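Local coordinates for protein sucrose 6(F)-phosphate phosphorylase (Thermoanaerobacterium thermosaccharolyticum DSM 571, PDB 6S9V) that is a phosphorylase of the alpha-amylase family, built on an eight-stranded parallel barrel with a separate antiparallel sheet near its C-terminal end, at residues I464-K469 with C475-D480; F384-P389 with G452-E457; W168-K173 with Q179-V184. One frame throughout, in Å; residues are numbered along the deposited sequence.

Contact 1: I464-K469 with C475-D480; sequences IRLTWK and CSLFID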
loop_
_atom_site.group_PDB
_atom_site.type_symbol
_atom_site.label_atom_id
_atom_site.label_comp_id
_atom_site.label_asym_id
_atom_site.label_seq_id
_atom_site.Cartn_x
_atom_site.Cartn_y
_atom_site.Cartn_z
ATOM N N ILE A 464 26.594 -3.633 5.282
ATOM C CA ILE A 464 25.362 -4.129 5.887
ATOM C C ILE A 464 25.562 -5.609 6.177
ATOM O O ILE A 464 25.946 -6.371 5.285
ATOM C CB ILE A 464 24.145 -3.913 4.965
ATOM C CG1 ILE A 464 23.855 -2.416 4.821
ATOM C CG2 ILE A 464 22.925 -4.655 5.500
ATOM C CD1 ILE A 464 22.930 -2.070 3.675
ATOM N N ARG A 465 25.298 -6.018 7.419
ATOM C CA ARG A 465 25.442 -7.421 7.806
ATOM C C ARG A 465 24.241 -7.811 8.648
ATOM O O ARG A 465 24.106 -7.348 9.785
ATOM C CB ARG A 465 26.745 -7.664 8.568
ATOM C CG ARG A 465 27.991 -7.469 7.724
ATOM C CD ARG A 465 29.248 -8.018 8.418
ATOM N NE ARG A 465 29.390 -9.463 8.253
ATOM C CZ ARG A 465 30.475 -10.157 8.593
ATOM N NH1 ARG A 465 31.525 -9.541 9.121
ATOM N NH2 ARG A 465 30.514 -11.470 8.407
ATOM N N LEU A 466 23.376 -8.653 8.088
ATOM C CA LEU A 466 22.160 -9.119 8.742
ATOM C C LEU A 466 22.072 -10.635 8.637
ATOM O O LEU A 466 22.368 -11.209 7.585
ATOM C CB LEU A 466 20.927 -8.475 8.110
ATOM C CG LEU A 466 20.926 -6.944 8.057
ATOM C CD1 LEU A 466 19.737 -6.451 7.233
ATOM C CD2 LEU A 466 20.915 -6.327 9.458
ATOM N N THR A 467 21.630 -11.283 9.718
ATOM C CA THR A 467 21.635 -12.735 9.796
ATOM C C THR A 467 20.301 -13.262 10.302
ATOM O O THR A 467 19.715 -12.705 11.235
ATOM C CB THR A 467 22.760 -13.229 10.728
ATOM O OG1 THR A 467 24.041 -12.962 10.141
ATOM C CG2 THR A 467 22.620 -14.722 11.014
ATOM N N TRP A 468 19.842 -14.347 9.680
ATOM C CA TRP A 468 18.705 -15.134 10.145
ATOM C C TRP A 468 19.197 -16.531 10.509
ATOM O O TRP A 468 20.047 -17.103 9.816
ATOM C CB TRP A 468 17.606 -15.212 9.078
ATOM C CG TRP A 468 16.873 -13.921 8.893
ATOM C CD1 TRP A 468 17.239 -12.873 8.090
ATOM C CD2 TRP A 468 15.651 -13.533 9.528
ATOM N NE1 TRP A 468 16.314 -11.864 8.177
ATOM C CE2 TRP A 468 15.328 -12.240 9.056
ATOM C CE3 TRP A 468 14.795 -14.151 10.443
ATOM C CZ2 TRP A 468 14.199 -11.553 9.482
ATOM C CZ3 TRP A 468 13.662 -13.465 10.863
ATOM C CH2 TRP A 468 13.374 -12.182 10.384
ATOM N N LYS A 469 18.650 -17.087 11.589
ATOM C CA LYS A 469 19.052 -18.411 12.050
ATOM C C LYS A 469 17.831 -19.241 12.410
ATOM O O LYS A 469 16.950 -18.764 13.133
ATOM C CB LYS A 469 19.963 -18.299 13.282
ATOM C CG LYS A 469 21.344 -17.742 12.999
ATOM C CD LYS A 469 22.148 -17.512 14.276
ATOM C CE LYS A 469 22.491 -18.809 14.987
ATOM N NZ LYS A 469 23.627 -19.495 14.312
ATOM N N CYS A 475 21.507 -17.878 7.299
ATOM C CA CYS A 475 21.911 -17.096 6.135
ATOM C C CYS A 475 22.286 -15.690 6.575
ATOM O O CYS A 475 21.565 -15.064 7.359
ATOM C CB CYS A 475 20.810 -17.051 5.063
ATOM S SG CYS A 475 19.189 -16.444 5.557
ATOM N N SER A 476 23.428 -15.210 6.082
ATOM C CA SER A 476 23.998 -13.928 6.482
ATOM C C SER A 476 24.180 -13.073 5.236
ATOM O O SER A 476 24.960 -13.426 4.346
ATOM C CB SER A 476 25.329 -14.116 7.206
ATOM O OG SER A 476 25.150 -14.914 8.360
ATOM N N LEU A 477 23.441 -11.975 5.176
ATOM C CA LEU A 477 23.581 -11.000 4.107
ATOM C C LEU A 477 24.797 -10.130 4.371
ATOM O O LEU A 477 24.987 -9.637 5.486
ATOM C CB LEU A 477 22.323 -10.136 4.031
ATOM C CG LEU A 477 22.361 -8.912 3.109
ATOM C CD1 LEU A 477 22.439 -9.352 1.651
ATOM C CD2 LEU A 477 21.153 -8.010 3.351
ATOM N N PHE A 478 25.624 -9.944 3.349
ATOM C CA PHE A 478 26.684 -8.953 3.407
ATOM C C PHE A 478 26.580 -8.071 2.175
ATOM O O PHE A 478 26.569 -8.583 1.051
ATOM C CB PHE A 478 28.070 -9.588 3.475
ATOM C CG PHE A 478 29.177 -8.582 3.529
ATOM C CD1 PHE A 478 29.739 -8.080 2.365
ATOM C CD2 PHE A 478 29.629 -8.102 4.743
ATOM C CE1 PHE A 478 30.739 -7.142 2.417
ATOM C CE2 PHE A 478 30.644 -7.159 4.794
ATOM C CZ PHE A 478 31.189 -6.678 3.633
ATOM N N ILE A 479 26.513 -6.759 2.386
ATOM C CA ILE A 479 26.537 -5.781 1.302
ATOM C C ILE A 479 27.713 -4.842 1.526
ATOM O O ILE A 479 27.863 -4.269 2.612
ATOM C CB ILE A 479 25.229 -4.974 1.204
ATOM C CG1 ILE A 479 24.037 -5.876 0.891
ATOM C CG2 ILE A 479 25.366 -3.882 0.109
ATOM C CD1 ILE A 479 22.675 -5.211 1.093
ATOM N N ASP A 480 28.554 -4.706 0.507
ATOM C CA ASP A 480 29.571 -3.661 0.447
ATOM C C ASP A 480 28.932 -2.465 -0.248
ATOM O O ASP A 480 28.701 -2.501 -1.461
ATOM C CB ASP A 480 30.804 -4.160 -0.299
ATOM C CG ASP A 480 31.920 -3.130 -0.360
ATOM O OD1 ASP A 480 31.694 -1.960 0.021
ATOM O OD2 ASP A 480 33.038 -3.507 -0.778
HETATM O O HOH W 1 27.169 -10.835 7.084
#
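T467 and S476 meet through their hydroxyls, with OG1 of T467 2.9 Å from OG of S476 in a hydrogen bond that either could donate. T467 carries OG1 anti to its carbonyl carbon (chi1 -68°), which leaves CG2 to rest near the same S476 oxygen. On this face too, R465 crosses F478. CG of R465 lies 3.5 Å from CD2 of F478, and CD of R465 sits at the ring edge, in its plane. The guanidinium is turned 82° from the ring. NE of R465 donates to a water 2.9 Å away, and that water donates to O of L477.

The other face is largely apolar. I464 and I479 lie side by side, CB to CB at 4.1 Å, pointing the same way. L466 CD1 is 4.4 Å from L477 CD2, and W468 CB touches C475 SG.

Paired backbone bonds link I464 with I479, L466 with L477 and W468 with C475. The bond from L477 N to L466 O is short, 2.7 Å.

Helix 372-384 covers the apolar face, with I381 against I464 and I479. W468 NE1 is hydrogen-bonded to F384 O, which probably limits rotation of the indole. E457 adds a weak bond to T467 OG1. The strands run at 170° to each other. This is an antiparallel beta hairpin; its strands are the second and third of the five-stranded sheet near the C-terminus.

Contact 2: F384-P389 with G452-E457; sequences FTPGIP and GEFFIE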
loop_
_atom_site.group_PDB
_atom_site.type_symbol
_atom_site.label_atom_id
_atom_site.label_comp_id
_atom_site.label_asym_id
_atom_site.label_seq_id
_atom_site.Cartn_x
_atom_site.Cartn_y
_atom_site.Cartn_z
ATOM N N PHE A 384 15.660 -9.195 3.980
ATOM C CA PHE A 384 16.268 -9.525 5.263
ATOM C C PHE A 384 15.671 -8.738 6.426
ATOM O O PHE A 384 15.995 -9.031 7.578
ATOM C CB PHE A 384 17.791 -9.297 5.215
ATOM C CG PHE A 384 18.554 -10.509 4.756
ATOM C CD1 PHE A 384 18.525 -10.899 3.425
ATOM C CD2 PHE A 384 19.263 -11.275 5.656
ATOM C CE1 PHE A 384 19.203 -12.028 3.006
ATOM C CE2 PHE A 384 19.930 -12.411 5.249
ATOM C CZ PHE A 384 19.907 -12.788 3.927
ATOM N N THR A 385 14.837 -7.749 6.152
ATOM C CA THR A 385 14.157 -6.983 7.202
ATOM C C THR A 385 12.944 -7.759 7.700
ATOM O O THR A 385 12.161 -8.253 6.883
ATOM C CB THR A 385 13.713 -5.622 6.669
ATOM O OG1 THR A 385 14.865 -4.872 6.269
ATOM C CG2 THR A 385 12.955 -4.831 7.750
ATOM N N PRO A 386 12.765 -7.901 9.016
ATOM C CA PRO A 386 11.576 -8.602 9.519
ATOM C C PRO A 386 10.296 -7.964 8.994
ATOM O O PRO A 386 10.152 -6.739 8.958
ATOM C CB PRO A 386 11.696 -8.460 11.040
ATOM C CG PRO A 386 13.165 -8.316 11.292
ATOM C CD PRO A 386 13.686 -7.520 10.105
ATOM N N GLY A 387 9.362 -8.819 8.597
ATOM C CA GLY A 387 8.110 -8.399 7.998
ATOM C C GLY A 387 7.806 -9.215 6.747
ATOM O O GLY A 387 8.641 -9.925 6.218
ATOM N N ILE A 388 6.559 -9.060 6.301
ATOM C CA ILE A 388 6.104 -9.776 5.100
ATOM C C ILE A 388 6.505 -8.947 3.899
ATOM O O ILE A 388 6.020 -7.819 3.735
ATOM C CB ILE A 388 4.579 -9.996 5.133
ATOM C CG1 ILE A 388 4.179 -10.758 6.394
ATOM C CG2 ILE A 388 4.131 -10.709 3.860
ATOM C CD1 ILE A 388 4.753 -12.148 6.471
ATOM N N PRO A 389 7.384 -9.455 3.018
ATOM C CA PRO A 389 7.876 -8.644 1.894
ATOM C C PRO A 389 6.929 -8.665 0.700
ATOM O O PRO A 389 6.459 -9.723 0.279
ATOM C CB PRO A 389 9.221 -9.293 1.545
ATOM C CG PRO A 389 9.197 -10.667 2.168
ATOM C CD PRO A 389 7.976 -10.805 3.043
ATOM N N GLY A 452 13.102 -17.910 11.401
ATOM C CA GLY A 452 13.701 -18.045 12.710
ATOM C C GLY A 452 14.068 -16.732 13.369
ATOM O O GLY A 452 13.295 -15.768 13.339
ATOM N N GLU A 453 15.274 -16.671 13.915
ATOM C CA GLU A 453 15.722 -15.532 14.701
ATOM C C GLU A 453 16.542 -14.576 13.843
ATOM O O GLU A 453 17.354 -15.001 13.020
ATOM C CB GLU A 453 16.557 -16.002 15.893
ATOM C CG GLU A 453 15.773 -16.836 16.914
ATOM C CD GLU A 453 16.640 -17.404 18.032
ATOM O OE1 GLU A 453 17.875 -17.426 17.870
ATOM O OE2 GLU A 453 16.089 -17.840 19.076
ATOM N N PHE A 454 16.325 -13.282 14.058
ATOM C CA PHE A 454 16.967 -12.214 13.299
ATOM C C PHE A 454 18.024 -11.533 14.157
ATOM O O PHE A 454 17.770 -11.210 15.321
ATOM C CB PHE A 454 15.919 -11.198 12.845
ATOM C CG PHE A 454 16.483 -9.975 12.163
ATOM C CD1 PHE A 454 17.155 -10.074 10.965
ATOM C CD2 PHE A 454 16.300 -8.716 12.722
ATOM C CE1 PHE A 454 17.652 -8.939 10.338
ATOM C CE2 PHE A 454 16.789 -7.579 12.100
ATOM C CZ PHE A 454 17.463 -7.692 10.905
ATOM N N PHE A 455 19.205 -11.316 13.576
ATOM C CA PHE A 455 20.319 -10.668 14.261
ATOM C C PHE A 455 20.912 -9.575 13.375
ATOM O O PHE A 455 21.258 -9.828 12.219
ATOM C CB PHE A 455 21.396 -11.692 14.639
ATOM C CG PHE A 455 20.894 -12.777 15.557
ATOM C CD1 PHE A 455 20.763 -12.550 16.914
ATOM C CD2 PHE A 455 20.533 -14.013 15.050
ATOM C CE1 PHE A 455 20.289 -13.545 17.754
ATOM C CE2 PHE A 455 20.063 -15.009 15.881
ATOM C CZ PHE A 455 19.936 -14.772 17.234
ATOM N N ILE A 456 21.032 -8.375 13.929
ATOM C CA ILE A 456 21.722 -7.263 13.281
ATOM C C ILE A 456 23.184 -7.324 13.710
ATOM O O ILE A 456 23.491 -7.265 14.905
ATOM C CB ILE A 456 21.098 -5.910 13.663
ATOM C CG1 ILE A 456 19.618 -5.841 13.270
ATOM C CG2 ILE A 456 21.871 -4.759 13.006
ATOM C CD1 ILE A 456 18.886 -4.666 13.881
ATOM N N GLU A 457 24.085 -7.470 12.745
ATOM C CA GLU A 457 25.482 -7.754 13.034
ATOM C C GLU A 457 26.291 -6.471 12.937
ATOM O O GLU A 457 26.017 -5.612 12.093
ATOM C CB GLU A 457 26.072 -8.787 12.066
ATOM C CG GLU A 457 25.321 -10.108 11.985
ATOM C CD GLU A 457 25.588 -11.025 13.166
ATOM O OE1 GLU A 457 26.145 -10.563 14.189
ATOM O OE2 GLU A 457 25.239 -12.222 13.063
#
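F454 sets its CG anti to the backbone N (chi1 174°), and this carries the ring from its strand to P386. The second torsion, 64°, turns one ring face to the proline. The contact joins the antiparallel sheet near the C-terminus to the segment leading into strand 388-392, the last strand of the TIM barrel.

The main interaction is CH-pi. P386 CD stands over the F454 ring, 3.8 Å from its centroid and 16° off the normal, displaced toward the rim. P386 CG approaches the same face, 3.5 Å from F454 CD2. The two side chains cross at about a right angle. The proline meets the phenyl with its CG and CD methylenes, so the attraction is probably largely dispersive.

P386 also touches I300 and W468. The W468 ring meets that of F454. F384 meets F454 through its carbonyl oxygen, while its own ring packs edge-to-face with F450 and touches L466, C475 and L477 of the sheet.

That oxygen approaches the F454 ring obliquely, with F384 O 3.2 Å from F454 CE1.

Contact 3: W168-K173 with Q179-V184; sequences WTTFGK and QIDLDV. With SO4 (sulfate ion), chain I.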
loop_
_atom_site.group_PDB
_atom_site.type_symbol
_atom_site.label_atom_id
_atom_site.label_comp_id
_atom_site.label_asym_id
_atom_site.label_seq_id
_atom_site.Cartn_x
_atom_site.Cartn_y
_atom_site.Cartn_z
ATOM N N TRP A 168 -19.789 15.239 2.124
ATOM C CA TRP A 168 -18.350 15.191 2.323
ATOM C C TRP A 168 -17.688 14.327 1.255
ATOM O O TRP A 168 -18.137 13.212 0.962
ATOM C CB TRP A 168 -18.047 14.656 3.722
ATOM C CG TRP A 168 -16.796 15.202 4.320
ATOM C CD1 TRP A 168 -15.576 14.593 4.395
ATOM C CD2 TRP A 168 -16.633 16.502 4.894
ATOM N NE1 TRP A 168 -14.667 15.427 5.007
ATOM C CE2 TRP A 168 -15.293 16.607 5.317
ATOM C CE3 TRP A 168 -17.494 17.585 5.096
ATOM C CZ2 TRP A 168 -14.795 17.753 5.939
ATOM C CZ3 TRP A 168 -16.997 18.725 5.713
ATOM C CH2 TRP A 168 -15.658 18.797 6.125
ATOM N N THR A 169 -16.606 14.853 0.676
ATOM C CA THR A 169 -15.808 14.128 -0.315
ATOM C C THR A 169 -14.353 14.492 -0.029
ATOM O O THR A 169 -13.883 15.552 -0.455
ATOM C CB THR A 169 -16.211 14.474 -1.748
ATOM O OG1 THR A 169 -16.028 15.876 -1.998
ATOM C CG2 THR A 169 -17.678 14.118 -1.983
ATOM N N THR A 170 -13.662 13.625 0.717
ATOM C CA THR A 170 -12.270 13.881 1.078
ATOM C C THR A 170 -11.373 13.915 -0.151
ATOM O O THR A 170 -10.455 14.736 -0.233
ATOM C CB THR A 170 -11.779 12.806 2.054
ATOM O OG1 THR A 170 -12.485 12.916 3.292
ATOM C CG2 THR A 170 -10.284 12.938 2.308
ATOM N N PHE A 171 -11.608 13.013 -1.100
ATOM C CA PHE A 171 -10.783 12.858 -2.286
ATOM C C PHE A 171 -11.598 13.141 -3.541
ATOM O O PHE A 171 -12.828 13.078 -3.540
ATOM C CB PHE A 171 -10.210 11.439 -2.381
ATOM C CG PHE A 171 -9.416 11.026 -1.190
ATOM C CD1 PHE A 171 -8.112 11.448 -1.046
ATOM C CD2 PHE A 171 -9.974 10.215 -0.207
ATOM C CE1 PHE A 171 -7.361 11.059 0.041
ATOM C CE2 PHE A 171 -9.231 9.833 0.891
ATOM C CZ PHE A 171 -7.926 10.266 1.021
ATOM N N GLY A 172 -10.892 13.419 -4.626
ATOM C CA GLY A 172 -11.537 13.560 -5.915
ATOM C C GLY A 172 -10.874 14.617 -6.759
ATOM O O GLY A 172 -10.818 15.786 -6.375
ATOM N N LYS A 173 -10.364 14.206 -7.916
ATOM C CA LYS A 173 -9.718 15.130 -8.835
ATOM C C LYS A 173 -10.720 15.911 -9.668
ATOM O O LYS A 173 -10.361 16.959 -10.219
ATOM C CB LYS A 173 -8.766 14.357 -9.747
ATOM C CG LYS A 173 -7.627 13.674 -9.007
ATOM C CD LYS A 173 -6.698 12.950 -9.969
ATOM C CE LYS A 173 -5.354 12.623 -9.327
ATOM N NZ LYS A 173 -5.487 11.804 -8.094
ATOM N N GLN A 179 -15.948 10.282 -5.558
ATOM C CA GLN A 179 -15.728 9.513 -4.339
ATOM C C GLN A 179 -16.494 10.170 -3.197
ATOM O O GLN A 179 -16.100 11.236 -2.708
ATOM C CB GLN A 179 -14.234 9.419 -4.035
ATOM C CG GLN A 179 -13.444 8.583 -5.056
ATOM C CD GLN A 179 -11.951 8.894 -5.042
ATOM O OE1 GLN A 179 -11.543 10.029 -5.280
ATOM N NE2 GLN A 179 -11.135 7.879 -4.788
ATOM N N ILE A 180 -17.589 9.538 -2.782
ATOM C CA ILE A 180 -18.444 10.059 -1.721
ATOM C C ILE A 180 -18.067 9.379 -0.412
ATOM O O ILE A 180 -18.063 8.145 -0.327
ATOM C CB ILE A 180 -19.933 9.825 -2.030
ATOM C CG1 ILE A 180 -20.295 10.299 -3.443
ATOM C CG2 ILE A 180 -20.790 10.526 -0.974
ATOM C CD1 ILE A 180 -19.900 11.729 -3.743
ATOM N N ASP A 181 -17.783 10.173 0.615
ATOM C CA ASP A 181 -17.381 9.601 1.893
ATOM C C ASP A 181 -18.548 8.863 2.542
ATOM O O ASP A 181 -19.698 9.310 2.487
ATOM C CB ASP A 181 -16.864 10.684 2.846
ATOM C CG ASP A 181 -15.439 11.104 2.544
ATOM O OD1 ASP A 181 -15.089 11.217 1.355
ATOM O OD2 ASP A 181 -14.673 11.360 3.505
ATOM N N LEU A 182 -18.237 7.715 3.141
ATOM C CA LEU A 182 -19.193 6.935 3.909
ATOM C C LEU A 182 -19.199 7.390 5.362
ATOM O O LEU A 182 -18.158 7.753 5.915
ATOM C CB LEU A 182 -18.850 5.447 3.846
ATOM C CG LEU A 182 -18.913 4.783 2.468
ATOM C CD1 LEU A 182 -18.259 3.409 2.505
ATOM C CD2 LEU A 182 -20.354 4.683 2.018
ATOM N N ASP A 183 -20.378 7.373 5.977
ATOM C CA ASP A 183 -20.511 7.672 7.401
ATOM C C ASP A 183 -20.369 6.356 8.161
ATOM O O ASP A 183 -21.310 5.561 8.222
ATOM C CB ASP A 183 -21.847 8.341 7.690
ATOM C CG ASP A 183 -22.012 8.711 9.154
ATOM O OD1 ASP A 183 -21.120 8.388 9.961
ATOM O OD2 ASP A 183 -23.041 9.320 9.492
ATOM N N VAL A 184 -19.185 6.112 8.732
ATOM C CA VAL A 184 -18.952 4.844 9.415
ATOM C C VAL A 184 -19.691 4.742 10.743
ATOM O O VAL A 184 -19.707 3.665 11.348
ATOM C CB VAL A 184 -17.443 4.591 9.632
ATOM C CG1 VAL A 184 -16.717 4.567 8.299
ATOM C CG2 VAL A 184 -16.831 5.621 10.571
HETATM S S SO4 I . -4.291 8.536 -7.728
HETATM O O1 SO4 I . -5.226 9.395 -7.011
HETATM O O2 SO4 I . -3.402 7.890 -6.767
HETATM O O3 SO4 I . -3.513 9.342 -8.666
HETATM O O4 SO4 I . -5.019 7.513 -8.477
HETATM O O HOH W 2 -20.252 11.879 2.342
HETATM O O HOH W 3 -13.698 10.947 -1.020
#
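T170 and D181 cross at about a right angle, and the D181 carboxylate takes two bonds from this one residue. T170 OG1 donates to D181 OD2 at 2.7 Å, on the syn side and 17° out of the carboxylate plane. T170 N donates to D181 OD1 at 2.9 Å, nearly straight but from above that plane. With both oxygens held, the carboxylate has little freedom to rotate. OD2 also forms a salt bridge with K218.

W168 presents an edge to the acid. Its CD1 is 3.5 Å from D181 OD2, and the indole and carboxylate planes are 73° apart. T169 and I180 lie side by side, T169 CG2 being 3.7 Å from I180 CD1. Q179 OE1 lies 3.5 Å from F171 CB, while its NE2 is hydrogen-bonded to D63 and F66.

D181 N donates to W168 O at 3.1 Å. One water bridges W168 O and D181 O. K173 NZ binds a sulfate ion, probably from the crystallisation liquor, that R417 also holds.

The loop after strand 164-168 folds back on strand 179-181. That strand pairs antiparallel with strand 101-103, between barrel strands 92-97 and 207-210, the position of domain B in alpha-amylase-family enzymes.

In the fold
Along the chain the order is contact 3, contact 2, contact 1, each closing before the next opens. Contacts 1 and 2 are neighbours, their centres about 10 Å apart. They share the five-stranded antiparallel sheet, where strands 453-456 and 463-470 lie next to each other. Probable backbone hydrogen bonds join F455 N to T467 O and E453 N to K469 O. Contact 2 ties this sheet to the segment just before the last barrel strand, 388-392. Contact 3 lies on the opposite side of the chain's centre, about 45 Å from contact 1 and about 39 Å from contact 2 between centres. Contact 1 thus builds the C-terminal sheet, contact 2 sets it against the barrel, and contact 3 shapes a distant loop region.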